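Local coordinates for protein metallo-beta-lactamase 1 (Acinetobacter baumannii, PDB 5MMD) that probably hydrolyses beta-lactams to substituted beta-amino acids at a site with two zinc ions, giving its host antibiotic resistance, at residues 44-49 and 129-134; 52-57 and 87-92; 78-83 and 172-177; 183-188 and 216-221. One frame throughout, in Å; residues are numbered along the deposited sequence.

How the contacts relate
Contact 1 is core: strands 44-48 and 131-134 belong to the two sheets of the sandwich, and only apolar side chains meet. Contact 2 lies outside the first of those sheets, where helices 54-66 and 87-92 pack through a tryptophan, partly buried and still without a polar bond. Contacts 3 and 4 are surface contacts, and in both a carboxylate receives N-H donors. In contact 3 the donor is a zinc-bound histidine, whereas in contact 4 an arginine spans two outer helices. The places adjoin: Asp49 packs on Lys83 between contacts 1 and 3, Trp52 on Asp82 between contacts 2 and 3, and Ile177 against 216-221 between contacts 3 and 4.

Contact 1: 44-49 and 129-134; sequences KAFIID and GFLEVY
Leu131 puts one methyl, CD1, against the Phe46 ring and the other, CD2, against the end of Ile48. The closest approach is from Leu131 CD1 to Phe46 CD1, at 3.5 Å. The same methyl lies 3.7 Å from Phe46 CG and 3.9 Å from Phe46 CB, so it lies near the root of the ring, on the CD1 side, close to its junction with the chain. It comes in at a slant to the ring. Leu131 CD2 meets Ile48 CD1 differently: the two side chains run at each other tip to tip, and these methyls are 4.1 Å apart. Leu131 can serve both neighbours because its CG lies beside the backbone N and opposite the carbonyl carbon (chi1 -53°), with the fork of the branch facing the other strand.

Phe46 and Ile48 are two residues apart on strand 44-48, so both point from the same face of the seven-stranded sheet. Leu131 answers from strand 131-134 of the five-stranded sheet, just past a classic beta bulge in which Phe130 and Leu131 share one partner residue on strand 123-126. The contact thus joins the two sheets face to face in the interior of the αβ/βα sandwich, the fold of the metallo-beta-lactamase superfamily. Val147 and Val39 also touch Ile48, while Met127 and Ile75 touch Phe46, extending the apolar layer.

No hydrogen bond crosses between the two segments. Their cohesion here comes from dispersion and the exclusion of water, and its specificity lies in the shape of three buried side chains.

Contact 2: 52-57 and 87-92; sequences WSESDT and IKWLNG
Trp89 meets helix 54-66 at two places, with Glu54 at the pyrrole side of the indole and Thr57 at the benzene side. Glu54 CG lies 3.7 Å from Trp89 CD1 and 3.8 Å from Trp89 CB, so it is the aliphatic part of the glutamate that packs here. The Glu54 chain crosses the tryptophan at about a right angle, and its carboxylate plane is turned 34° from the indole plane. One turn further along the same helix, Thr57 CG2 comes to 3.8 Å from Trp89 CE3. The indole reaches both residues because its CG swings opposite the backbone N (chi1 -178°), carrying the ring out toward the first helix.

Leu90 follows and meets the same threonine methyl next to the indole: Thr57 CG2 is 3.8 Å from Leu90 CG. With Thr57 OG1 bonded to Ser53 O (2.9 Å, from above the carbonyl plane), the methyl is left pointing at the second helix. Thr57 N bonds to that oxygen from the opposite face. Ser53 is the N-cap of helix 54-66, its OG accepting from Asp56 N at 3.0 Å.

Asn91 turns from this interface and ties its own helix to Thr97, Glu113 and Gln114. Helix 87-92 packs against the first turn of helix 54-66, on the outer side of the seven-stranded sheet. Val61 of helix 54-66 also touches both Trp89 and Leu90, and Trp52, ahead of the N-cap, rests against strand 17-26 and helix 81-84.

Contact 3: 78-83 and 172-177; sequences HSHEDK and TGEAKI. With ZN (zinc ion), chain E; ZN (zinc ion), chain C.
His80 NE2 donates to Glu174 OE1 over 2.7 Å, in a nearly straight bond with an N-H...O angle of 166°. The oxygen sits at the ring's edge, in its plane, while the carboxylate stands almost upright to the imidazole, its plane 79° away; the N-H meets OE1 from above the carboxylate plane. NE2 is left as the donor because His80 ND1 binds a zinc ion at 2.0 Å.

His78, His80 and Asp82 form the HxHxD signature of the metallo-beta-lactamase superfamily. His78 NE2 binds the same zinc at 2.1 Å, and His140 adds the third histidine. Asp82 OD2 holds the second zinc at 2.0 Å, together with Cys159 and His201, the set found in B1 enzymes. A chi1 of 54° turns the Asp82 carboxylate to this metal. A water bridges the two metals and donates to Asp82 OD1 at 3.1 Å.

Glu174 belongs to the exposed 172-177 loop, in the type I turn from Thr172 to Ala175. As a second-shell partner it holds the His80 ring together with the zinc bond at ND1, and would be expected to steady its rotation; its OE2 hydrogen-bonds to Tyr171 OH.

Contact 4: 183-188 and 216-221; sequences SARNTI and LAEKAS
Arg185 and Glu218 bridge two helices, 180-190 and 208-223, on the outside of the five-stranded sheet in the αβ/βα sandwich. The bond from CA to CB does not aim at the other helix; from CB the arginine runs extended through CG and CD. A chi1 of -69° turns the chain away from the carbonyl carbon, and the shaft brings the charged head across to 216-221. NE is the first atom to meet a partner, a weak bond to Glu218 OE2 at 3.1 Å. CZ follows, 3.3 Å from Glu218 OE2. At the tip, NH2 makes the stronger bond of this salt bridge, reaching Glu218 OE2 at 2.7 Å with an N-H...O angle of 155°.

One carboxylate oxygen thus takes both N-H donors along the guanidinium edge, lying near its plane. The two flat groups are not coplanar but 65° apart, and NH2 meets the oxygen from above the carboxylate plane. Glu218 OE1 has Lys214 NZ as a long, weak ion partner. Pro181 packs on Glu218 as well. Further along the first helix, Thr187 OG1 donates to Ser183 O at 3.0 Å, on the face of that carbonyl opposite Thr187 N.

Contact 1: 44-49 and 129-134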
loop_
_atom_site.group_PDB
_atom_site.type_symbol
_atom_site.label_atom_id
_atom_site.label_comp_id
_atom_site.label_asym_id
_atom_site.label_seq_id
_atom_site.Cartn_x
_atom_site.Cartn_y
_atom_site.Cartn_z
ATOM N N LYS A 44 -2.638 6.020 18.785
ATOM C CA LYS A 44 -3.299 6.368 17.522
ATOM C C LYS A 44 -2.981 5.367 16.428
ATOM O O LYS A 44 -1.825 4.996 16.250
ATOM C CB LYS A 44 -2.887 7.757 17.059
ATOM C CG LYS A 44 -3.043 8.821 18.166
ATOM C CD LYS A 44 -2.339 10.132 17.840
ATOM C CE LYS A 44 -2.483 11.153 18.976
ATOM N NZ LYS A 44 -1.676 10.890 20.225
ATOM N N ALA A 45 -4.000 5.006 15.651
ATOM C CA ALA A 45 -3.860 4.028 14.555
ATOM C C ALA A 45 -3.947 4.676 13.178
ATOM O O ALA A 45 -4.856 5.489 12.922
ATOM C CB ALA A 45 -4.913 2.961 14.657
ATOM N N PHE A 46 -3.006 4.343 12.306
ATOM C CA PHE A 46 -3.052 4.872 10.947
ATOM C C PHE A 46 -3.174 3.695 9.997
ATOM O O PHE A 46 -2.435 2.713 10.131
ATOM C CB PHE A 46 -1.816 5.700 10.626
ATOM C CG PHE A 46 -2.082 6.756 9.591
ATOM C CD1 PHE A 46 -2.069 6.443 8.268
ATOM C CD2 PHE A 46 -2.392 8.045 9.965
ATOM C CE1 PHE A 46 -2.337 7.423 7.290
ATOM C CE2 PHE A 46 -2.657 9.023 9.001
ATOM C CZ PHE A 46 -2.641 8.681 7.668
ATOM N N ILE A 47 -4.143 3.756 9.089
ATOM C CA ILE A 47 -4.304 2.707 8.066
ATOM C C ILE A 47 -3.494 2.998 6.818
ATOM O O ILE A 47 -3.626 4.076 6.212
ATOM C CB ILE A 47 -5.741 2.552 7.662
ATOM C CG1 ILE A 47 -6.555 2.119 8.847
ATOM C CG2 ILE A 47 -5.890 1.491 6.557
ATOM C CD1 ILE A 47 -8.033 2.395 8.706
ATOM N N ILE A 48 -2.628 2.064 6.457
ATOM C CA ILE A 48 -1.927 2.099 5.172
ATOM C C ILE A 48 -2.611 1.121 4.191
ATOM O O ILE A 48 -2.448 -0.097 4.287
ATOM C CB ILE A 48 -0.446 1.753 5.304
ATOM C CG1 ILE A 48 0.238 2.710 6.293
ATOM C CG2 ILE A 48 0.224 1.783 3.921
ATOM C CD1 ILE A 48 1.756 2.379 6.544
ATOM N N ASP A 49 -3.365 1.739 3.284
ATOM C CA ASP A 49 -4.224 1.127 2.240
ATOM C C ASP A 49 -5.482 0.533 2.837
ATOM O O ASP A 49 -5.438 -0.138 3.872
ATOM C CB ASP A 49 -3.444 0.106 1.421
ATOM C CG ASP A 49 -2.557 0.780 0.416
ATOM O OD1 ASP A 49 -2.806 1.972 0.184
ATOM O OD2 ASP A 49 -1.611 0.167 -0.103
ATOM N N GLY A 129 5.358 12.369 11.787
ATOM C CA GLY A 129 6.561 11.857 11.169
ATOM C C GLY A 129 6.764 10.376 11.452
ATOM O O GLY A 129 7.754 9.791 11.039
ATOM N N PHE A 130 5.803 9.753 12.120
ATOM C CA PHE A 130 5.897 8.300 12.361
ATOM C C PHE A 130 5.840 7.536 11.038
ATOM O O PHE A 130 6.443 6.459 10.927
ATOM C CB PHE A 130 4.790 7.829 13.308
ATOM C CG PHE A 130 5.125 6.558 14.055
ATOM C CD1 PHE A 130 4.591 5.343 13.657
ATOM C CD2 PHE A 130 5.974 6.580 15.149
ATOM C CE1 PHE A 130 4.886 4.178 14.329
ATOM C CE2 PHE A 130 6.262 5.406 15.844
ATOM C CZ PHE A 130 5.731 4.205 15.418
ATOM N N LEU A 131 5.131 8.076 10.044
ATOM C CA LEU A 131 5.122 7.501 8.690
ATOM C C LEU A 131 5.783 8.463 7.709
ATOM O O LEU A 131 5.487 9.672 7.711
ATOM C CB LEU A 131 3.700 7.188 8.224
ATOM C CG LEU A 131 2.855 6.328 9.158
ATOM C CD1 LEU A 131 1.423 6.228 8.593
ATOM C CD2 LEU A 131 3.472 4.915 9.322
ATOM N N GLU A 132 6.692 7.952 6.889
ATOM C CA GLU A 132 7.290 8.756 5.849
ATOM C C GLU A 132 6.846 8.122 4.542
ATOM O O GLU A 132 6.949 6.881 4.344
ATOM C CB GLU A 132 8.800 8.818 5.959
ATOM C CG GLU A 132 9.277 9.310 7.331
ATOM C CD GLU A 132 10.798 9.428 7.437
ATOM O OE1 GLU A 132 11.535 8.826 6.621
ATOM O OE2 GLU A 132 11.253 10.185 8.307
ATOM N N VAL A 133 6.322 8.977 3.678
ATOM C CA VAL A 133 5.804 8.571 2.367
ATOM C C VAL A 133 6.783 9.005 1.298
ATOM O O VAL A 133 7.354 10.085 1.371
ATOM C CB VAL A 133 4.427 9.158 2.113
ATOM C CG1 VAL A 133 3.814 8.625 0.780
ATOM C CG2 VAL A 133 3.521 8.860 3.262
ATOM N N TYR A 134 6.992 8.140 0.314
ATOM C CA TYR A 134 7.929 8.398 -0.766
ATOM C C TYR A 134 7.415 7.915 -2.118
ATOM O O TYR A 134 6.958 6.773 -2.260
ATOM C CB TYR A 134 9.252 7.712 -0.488
ATOM C CG TYR A 134 10.288 7.737 -1.604
ATOM C CD1 TYR A 134 10.758 8.915 -2.114
ATOM C CD2 TYR A 134 10.832 6.546 -2.102
ATOM C CE1 TYR A 134 11.718 8.947 -3.115
ATOM C CE2 TYR A 134 11.802 6.562 -3.098
ATOM C CZ TYR A 134 12.247 7.782 -3.591
ATOM O OH TYR A 134 13.206 7.861 -4.594
#

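Contact 2: 52-57 and 87-92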
loop_
_atom_site.group_PDB
_atom_site.type_symbol
_atom_site.label_atom_id
_atom_site.label_comp_id
_atom_site.label_asym_id
_atom_site.label_seq_id
_atom_site.Cartn_x
_atom_site.Cartn_y
_atom_site.Cartn_z
ATOM N N TRP A 52 -10.064 -4.302 0.454
ATOM C CA TRP A 52 -10.652 -4.379 -0.866
ATOM C C TRP A 52 -12.161 -4.241 -0.900
ATOM O O TRP A 52 -12.760 -4.496 -1.937
ATOM C CB TRP A 52 -10.303 -5.726 -1.506
ATOM C CG TRP A 52 -10.038 -5.724 -2.966
ATOM C CD1 TRP A 52 -10.597 -4.931 -3.925
ATOM C CD2 TRP A 52 -9.132 -6.596 -3.648
ATOM N NE1 TRP A 52 -10.101 -5.261 -5.169
ATOM C CE2 TRP A 52 -9.184 -6.270 -5.024
ATOM C CE3 TRP A 52 -8.287 -7.626 -3.224
ATOM C CZ2 TRP A 52 -8.422 -6.949 -5.991
ATOM C CZ3 TRP A 52 -7.513 -8.278 -4.164
ATOM C CH2 TRP A 52 -7.580 -7.931 -5.547
ATOM N N SER A 53 -12.794 -3.862 0.201
ATOM C CA SER A 53 -14.257 -3.711 0.219
ATOM C C SER A 53 -14.713 -2.786 1.337
ATOM O O SER A 53 -13.998 -2.598 2.344
ATOM C CB SER A 53 -14.954 -5.073 0.362
ATOM O OG SER A 53 -14.853 -5.606 1.687
ATOM N N GLU A 54 -15.886 -2.190 1.140
ATOM C CA GLU A 54 -16.517 -1.361 2.163
ATOM C C GLU A 54 -16.737 -2.177 3.430
ATOM O O GLU A 54 -16.407 -1.737 4.548
ATOM C CB GLU A 54 -17.830 -0.812 1.633
ATOM C CG GLU A 54 -18.593 0.031 2.596
ATOM C CD GLU A 54 -19.792 0.692 1.950
ATOM O OE1 GLU A 54 -19.634 1.363 0.901
ATOM O OE2 GLU A 54 -20.892 0.522 2.512
ATOM N N SER A 55 -17.295 -3.374 3.249
ATOM C CA SER A 55 -17.554 -4.264 4.377
ATOM C C SER A 55 -16.286 -4.475 5.200
ATOM O O SER A 55 -16.294 -4.308 6.421
ATOM C CB SER A 55 -18.077 -5.622 3.901
ATOM O OG SER A 55 -18.303 -6.486 5.021
ATOM N N ASP A 56 -15.202 -4.868 4.534
ATOM C CA ASP A 56 -13.982 -5.187 5.262
ATOM C C ASP A 56 -13.291 -3.923 5.811
ATOM O O ASP A 56 -12.576 -4.011 6.788
ATOM C CB ASP A 56 -13.022 -5.995 4.384
ATOM C CG ASP A 56 -13.497 -7.423 4.186
ATOM O OD1 ASP A 56 -14.059 -7.999 5.130
ATOM O OD2 ASP A 56 -13.356 -7.946 3.081
ATOM N N THR A 57 -13.513 -2.770 5.197
ATOM C CA THR A 57 -12.983 -1.518 5.725
ATOM C C THR A 57 -13.706 -1.243 7.042
ATOM O O THR A 57 -13.061 -0.991 8.049
ATOM C CB THR A 57 -13.127 -0.325 4.753
ATOM O OG1 THR A 57 -12.329 -0.571 3.591
ATOM C CG2 THR A 57 -12.640 0.993 5.423
ATOM N N ILE A 87 -12.219 4.120 0.784
ATOM C CA ILE A 87 -12.137 5.575 0.920
ATOM C C ILE A 87 -13.499 6.248 1.082
ATOM O O ILE A 87 -13.649 7.098 1.959
ATOM C CB ILE A 87 -11.417 6.223 -0.237
ATOM C CG1 ILE A 87 -9.938 5.872 -0.137
ATOM C CG2 ILE A 87 -11.654 7.771 -0.171
ATOM C CD1 ILE A 87 -9.074 6.390 -1.192
ATOM N N LYS A 88 -14.491 5.847 0.288
ATOM C CA LYS A 88 -15.823 6.406 0.405
ATOM C C LYS A 88 -16.423 6.175 1.781
ATOM O O LYS A 88 -16.980 7.105 2.386
ATOM C CB LYS A 88 -16.774 5.838 -0.657
ATOM C CG LYS A 88 -18.207 6.379 -0.517
ATOM C CD LYS A 88 -19.196 5.747 -1.473
ATOM C CE LYS A 88 -19.242 6.475 -2.802
ATOM N NZ LYS A 88 -20.328 5.937 -3.672
ATOM N N TRP A 89 -16.319 4.946 2.282
ATOM C CA TRP A 89 -16.896 4.641 3.578
ATOM C C TRP A 89 -16.187 5.477 4.659
ATOM O O TRP A 89 -16.833 6.037 5.532
ATOM C CB TRP A 89 -16.815 3.144 3.882
ATOM C CG TRP A 89 -17.446 2.798 5.185
ATOM C CD1 TRP A 89 -18.762 2.486 5.424
ATOM C CD2 TRP A 89 -16.791 2.766 6.442
ATOM N NE1 TRP A 89 -18.951 2.249 6.768
ATOM C CE2 TRP A 89 -17.755 2.414 7.414
ATOM C CE3 TRP A 89 -15.496 3.020 6.848
ATOM C CZ2 TRP A 89 -17.452 2.308 8.764
ATOM C CZ3 TRP A 89 -15.189 2.906 8.208
ATOM C CH2 TRP A 89 -16.172 2.562 9.140
ATOM N N LEU A 90 -14.877 5.617 4.550
ATOM C CA LEU A 90 -14.103 6.316 5.565
ATOM C C LEU A 90 -14.445 7.810 5.536
ATOM O O LEU A 90 -14.614 8.444 6.582
ATOM C CB LEU A 90 -12.621 6.108 5.323
ATOM C CG LEU A 90 -12.003 4.730 5.570
ATOM C CD1 LEU A 90 -10.578 4.699 5.006
ATOM C CD2 LEU A 90 -12.020 4.411 7.042
ATOM N N ASN A 91 -14.542 8.349 4.325
ATOM C CA ASN A 91 -14.965 9.717 4.112
ATOM C C ASN A 91 -16.292 9.983 4.785
ATOM O O ASN A 91 -16.493 11.011 5.431
ATOM C CB ASN A 91 -15.084 10.006 2.628
ATOM C CG ASN A 91 -13.756 10.269 1.981
ATOM O OD1 ASN A 91 -12.724 10.342 2.651
ATOM N ND2 ASN A 91 -13.763 10.403 0.669
ATOM N N GLY A 92 -17.214 9.044 4.598
ATOM C CA GLY A 92 -18.523 9.128 5.210
ATOM C C GLY A 92 -18.506 9.184 6.724
ATOM O O GLY A 92 -19.436 9.711 7.329
#

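Contact 3: 78-83 and 172-177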
loop_
_atom_site.group_PDB
_atom_site.type_symbol
_atom_site.label_atom_id
_atom_site.label_comp_id
_atom_site.label_asym_id
_atom_site.label_seq_id
_atom_site.Cartn_x
_atom_site.Cartn_y
_atom_site.Cartn_z
ATOM N N HIS A 78 -1.883 3.722 -4.122
ATOM C CA HIS A 78 -2.169 4.115 -5.518
ATOM C C HIS A 78 -3.666 3.990 -5.730
ATOM O O HIS A 78 -4.394 3.613 -4.796
ATOM C CB HIS A 78 -1.368 3.295 -6.549
ATOM C CG HIS A 78 -1.668 1.826 -6.581
ATOM N ND1 HIS A 78 -1.267 0.946 -5.592
ATOM C CD2 HIS A 78 -2.236 1.057 -7.559
ATOM C CE1 HIS A 78 -1.631 -0.278 -5.926
ATOM N NE2 HIS A 78 -2.203 -0.240 -7.118
ATOM N N SER A 79 -4.124 4.266 -6.955
ATOM C CA SER A 79 -5.554 4.410 -7.194
ATOM C C SER A 79 -6.376 3.105 -7.246
ATOM O O SER A 79 -7.597 3.160 -7.054
ATOM C CB SER A 79 -5.786 5.176 -8.516
ATOM O OG SER A 79 -5.380 4.400 -9.620
ATOM N N HIS A 80 -5.731 1.953 -7.472
ATOM C CA HIS A 80 -6.482 0.695 -7.702
ATOM C C HIS A 80 -7.390 0.316 -6.529
ATOM O O HIS A 80 -7.126 0.631 -5.356
ATOM C CB HIS A 80 -5.543 -0.453 -8.041
ATOM C CG HIS A 80 -4.933 -0.342 -9.407
ATOM N ND1 HIS A 80 -3.786 -1.010 -9.774
ATOM C CD2 HIS A 80 -5.332 0.359 -10.496
ATOM C CE1 HIS A 80 -3.509 -0.733 -11.036
ATOM N NE2 HIS A 80 -4.422 0.109 -11.490
ATOM N N GLU A 81 -8.505 -0.292 -6.896
ATOM C CA GLU A 81 -9.570 -0.639 -5.970
ATOM C C GLU A 81 -9.104 -1.478 -4.769
ATOM O O GLU A 81 -9.699 -1.379 -3.702
ATOM C CB GLU A 81 -10.653 -1.388 -6.719
ATOM C CG GLU A 81 -11.945 -1.592 -5.973
ATOM C CD GLU A 81 -12.753 -0.331 -5.754
ATOM O OE1 GLU A 81 -13.799 -0.454 -5.094
ATOM O OE2 GLU A 81 -12.407 0.757 -6.267
ATOM N N ASP A 82 -8.041 -2.268 -4.930
ATOM C CA ASP A 82 -7.588 -3.091 -3.809
ATOM C C ASP A 82 -7.029 -2.221 -2.659
ATOM O O ASP A 82 -6.949 -2.702 -1.552
ATOM C CB ASP A 82 -6.557 -4.185 -4.228
ATOM C CG ASP A 82 -5.349 -3.664 -4.990
ATOM O OD1 ASP A 82 -5.515 -2.679 -5.745
ATOM O OD2 ASP A 82 -4.248 -4.312 -4.905
ATOM N N LYS A 83 -6.703 -0.962 -2.903
ATOM C CA LYS A 83 -6.105 -0.090 -1.861
ATOM C C LYS A 83 -6.957 1.140 -1.513
ATOM O O LYS A 83 -6.664 1.862 -0.534
ATOM C CB LYS A 83 -4.725 0.373 -2.322
ATOM C CG LYS A 83 -3.756 -0.697 -2.741
ATOM C CD LYS A 83 -3.580 -1.831 -1.709
ATOM C CE LYS A 83 -2.553 -2.852 -2.217
ATOM N NZ LYS A 83 -2.537 -4.030 -1.365
ATOM N N THR A 172 0.092 -5.836 -15.181
ATOM C CA THR A 172 0.934 -4.782 -15.754
ATOM C C THR A 172 0.194 -3.929 -16.797
ATOM O O THR A 172 0.819 -3.218 -17.580
ATOM C CB THR A 172 2.150 -5.376 -16.403
ATOM O OG1 THR A 172 1.722 -6.289 -17.422
ATOM C CG2 THR A 172 3.016 -6.092 -15.375
ATOM N N GLY A 173 -1.130 -4.020 -16.802
ATOM C CA GLY A 173 -1.969 -3.267 -17.737
ATOM C C GLY A 173 -1.892 -1.759 -17.607
ATOM O O GLY A 173 -2.222 -1.055 -18.565
ATOM N N GLU A 174 -1.470 -1.251 -16.445
ATOM C CA GLU A 174 -1.238 0.194 -16.259
ATOM C C GLU A 174 0.171 0.483 -15.680
ATOM O O GLU A 174 0.388 1.507 -15.046
ATOM C CB GLU A 174 -2.310 0.806 -15.347
ATOM C CG GLU A 174 -3.744 0.619 -15.836
ATOM C CD GLU A 174 -4.745 0.516 -14.693
ATOM O OE1 GLU A 174 -4.806 1.438 -13.864
ATOM O OE2 GLU A 174 -5.495 -0.491 -14.622
ATOM N N ALA A 175 1.126 -0.402 -15.957
ATOM C CA ALA A 175 2.488 -0.244 -15.465
ATOM C C ALA A 175 3.340 0.682 -16.307
ATOM O O ALA A 175 3.060 0.933 -17.478
ATOM C CB ALA A 175 3.178 -1.596 -15.387
ATOM N N LYS A 176 4.403 1.165 -15.674
ATOM C CA LYS A 176 5.473 1.880 -16.344
ATOM C C LYS A 176 6.685 0.961 -16.328
ATOM O O LYS A 176 7.560 1.086 -15.458
ATOM C CB LYS A 176 5.768 3.205 -15.637
ATOM C CG LYS A 176 4.541 4.058 -15.393
ATOM C CD LYS A 176 3.809 4.437 -16.671
ATOM C CE LYS A 176 4.600 5.437 -17.481
ATOM N NZ LYS A 176 3.906 5.857 -18.714
ATOM N N ILE A 177 6.725 0.019 -17.268
ATOM C CA ILE A 177 7.708 -1.063 -17.212
ATOM C C ILE A 177 9.100 -0.508 -17.375
ATOM O O ILE A 177 10.037 -0.951 -16.721
ATOM C CB ILE A 177 7.490 -2.160 -18.307
ATOM C CG1 ILE A 177 6.223 -2.963 -18.032
ATOM C CG2 ILE A 177 8.681 -3.120 -18.324
ATOM C CD1 ILE A 177 6.167 -3.586 -16.661
HETATM ZN ZN ZN E . -2.576 -1.900 -8.418
HETATM ZN ZN ZN C . -2.565 -4.357 -5.980
HETATM O O HOH W 1 -3.250 -3.400 -7.678
#

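Contact 4: 183-188 and 216-221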
loop_
_atom_site.group_PDB
_atom_site.type_symbol
_atom_site.label_atom_id
_atom_site.label_comp_id
_atom_site.label_asym_id
_atom_site.label_seq_id
_atom_site.Cartn_x
_atom_site.Cartn_y
_atom_site.Cartn_z
ATOM N N SER A 183 13.017 3.092 -10.615
ATOM C CA SER A 183 12.277 3.367 -9.396
ATOM C C SER A 183 12.619 2.390 -8.293
ATOM O O SER A 183 12.646 2.755 -7.126
ATOM C CB SER A 183 10.780 3.332 -9.654
ATOM O OG SER A 183 10.499 4.237 -10.702
ATOM N N ALA A 184 12.820 1.136 -8.673
ATOM C CA ALA A 184 13.200 0.076 -7.739
ATOM C C ALA A 184 14.588 0.363 -7.164
ATOM O O ALA A 184 14.841 0.197 -5.952
ATOM C CB ALA A 184 13.177 -1.258 -8.452
ATOM N N ARG A 185 15.488 0.784 -8.050
ATOM C CA ARG A 185 16.816 1.197 -7.660
ATOM C C ARG A 185 16.747 2.361 -6.691
ATOM O O ARG A 185 17.502 2.387 -5.729
ATOM C CB ARG A 185 17.647 1.597 -8.873
ATOM C CG ARG A 185 18.024 0.458 -9.800
ATOM C CD ARG A 185 18.489 1.004 -11.144
ATOM N NE ARG A 185 18.597 -0.035 -12.167
ATOM C CZ ARG A 185 18.610 0.216 -13.474
ATOM N NH1 ARG A 185 18.510 1.468 -13.914
ATOM N NH2 ARG A 185 18.714 -0.787 -14.343
ATOM N N ASN A 186 15.850 3.319 -6.932
ATOM C CA ASN A 186 15.712 4.465 -6.014
ATOM C C ASN A 186 15.388 3.974 -4.605
ATOM O O ASN A 186 15.952 4.442 -3.627
ATOM C CB ASN A 186 14.614 5.438 -6.485
ATOM C CG ASN A 186 15.019 6.224 -7.715
ATOM O OD1 ASN A 186 16.210 6.491 -7.934
ATOM N ND2 ASN A 186 14.024 6.624 -8.521
ATOM N N THR A 187 14.483 3.011 -4.526
ATOM C CA THR A 187 13.975 2.501 -3.260
ATOM C C THR A 187 15.049 1.691 -2.503
ATOM O O THR A 187 15.194 1.811 -1.271
ATOM C CB THR A 187 12.728 1.640 -3.512
ATOM O OG1 THR A 187 11.750 2.414 -4.240
ATOM C CG2 THR A 187 12.132 1.144 -2.209
ATOM N N ILE A 188 15.822 0.909 -3.245
ATOM C CA ILE A 188 16.968 0.208 -2.676
ATOM C C ILE A 188 18.003 1.184 -2.081
ATOM O O ILE A 188 18.564 0.918 -1.009
ATOM C CB ILE A 188 17.650 -0.675 -3.740
ATOM C CG1 ILE A 188 16.752 -1.874 -4.080
ATOM C CG2 ILE A 188 19.026 -1.089 -3.265
ATOM C CD1 ILE A 188 17.082 -2.525 -5.402
ATOM N N LEU A 216 13.033 -8.382 -11.424
ATOM C CA LEU A 216 11.829 -8.659 -12.206
ATOM C C LEU A 216 11.527 -7.497 -13.161
ATOM O O LEU A 216 11.072 -7.695 -14.301
ATOM C CB LEU A 216 10.635 -8.913 -11.291
ATOM C CG LEU A 216 10.687 -10.134 -10.361
ATOM C CD1 LEU A 216 9.367 -10.336 -9.654
ATOM C CD2 LEU A 216 11.091 -11.353 -11.114
ATOM N N ALA A 217 11.784 -6.287 -12.701
ATOM C CA ALA A 217 11.473 -5.101 -13.503
ATOM C C ALA A 217 12.456 -5.001 -14.655
ATOM O O ALA A 217 12.055 -4.760 -15.797
ATOM C CB ALA A 217 11.501 -3.857 -12.655
ATOM N N GLU A 218 13.733 -5.250 -14.355
ATOM C CA GLU A 218 14.782 -5.230 -15.361
ATOM C C GLU A 218 14.524 -6.289 -16.429
ATOM O O GLU A 218 14.650 -6.014 -17.635
ATOM C CB GLU A 218 16.163 -5.414 -14.697
ATOM C CG GLU A 218 16.652 -4.076 -14.067
ATOM C CD GLU A 218 18.027 -4.124 -13.401
ATOM O OE1 GLU A 218 18.681 -5.185 -13.376
ATOM O OE2 GLU A 218 18.467 -3.063 -12.911
ATOM N N LYS A 219 14.119 -7.478 -15.992
ATOM C CA LYS A 219 13.838 -8.595 -16.895
ATOM C C LYS A 219 12.671 -8.263 -17.839
ATOM O O LYS A 219 12.778 -8.463 -19.033
ATOM C CB LYS A 219 13.541 -9.870 -16.096
ATOM C CG LYS A 219 14.813 -10.701 -15.809
ATOM C CD LYS A 219 14.553 -11.955 -15.001
ATOM C CE LYS A 219 15.808 -12.814 -14.940
ATOM N N ALA A 220 11.582 -7.743 -17.288
ATOM C CA ALA A 220 10.434 -7.344 -18.093
ATOM C C ALA A 220 10.825 -6.229 -19.063
ATOM O O ALA A 220 10.536 -6.306 -20.251
ATOM C CB ALA A 220 9.288 -6.913 -17.205
ATOM N N SER A 221 11.514 -5.204 -18.576
ATOM C CA SER A 221 11.898 -4.099 -19.447
ATOM C C SER A 221 12.786 -4.563 -20.593
ATOM O O SER A 221 12.561 -4.191 -21.754
ATOM C CB SER A 221 12.617 -3.004 -18.658
ATOM O OG SER A 221 12.844 -1.879 -19.489
#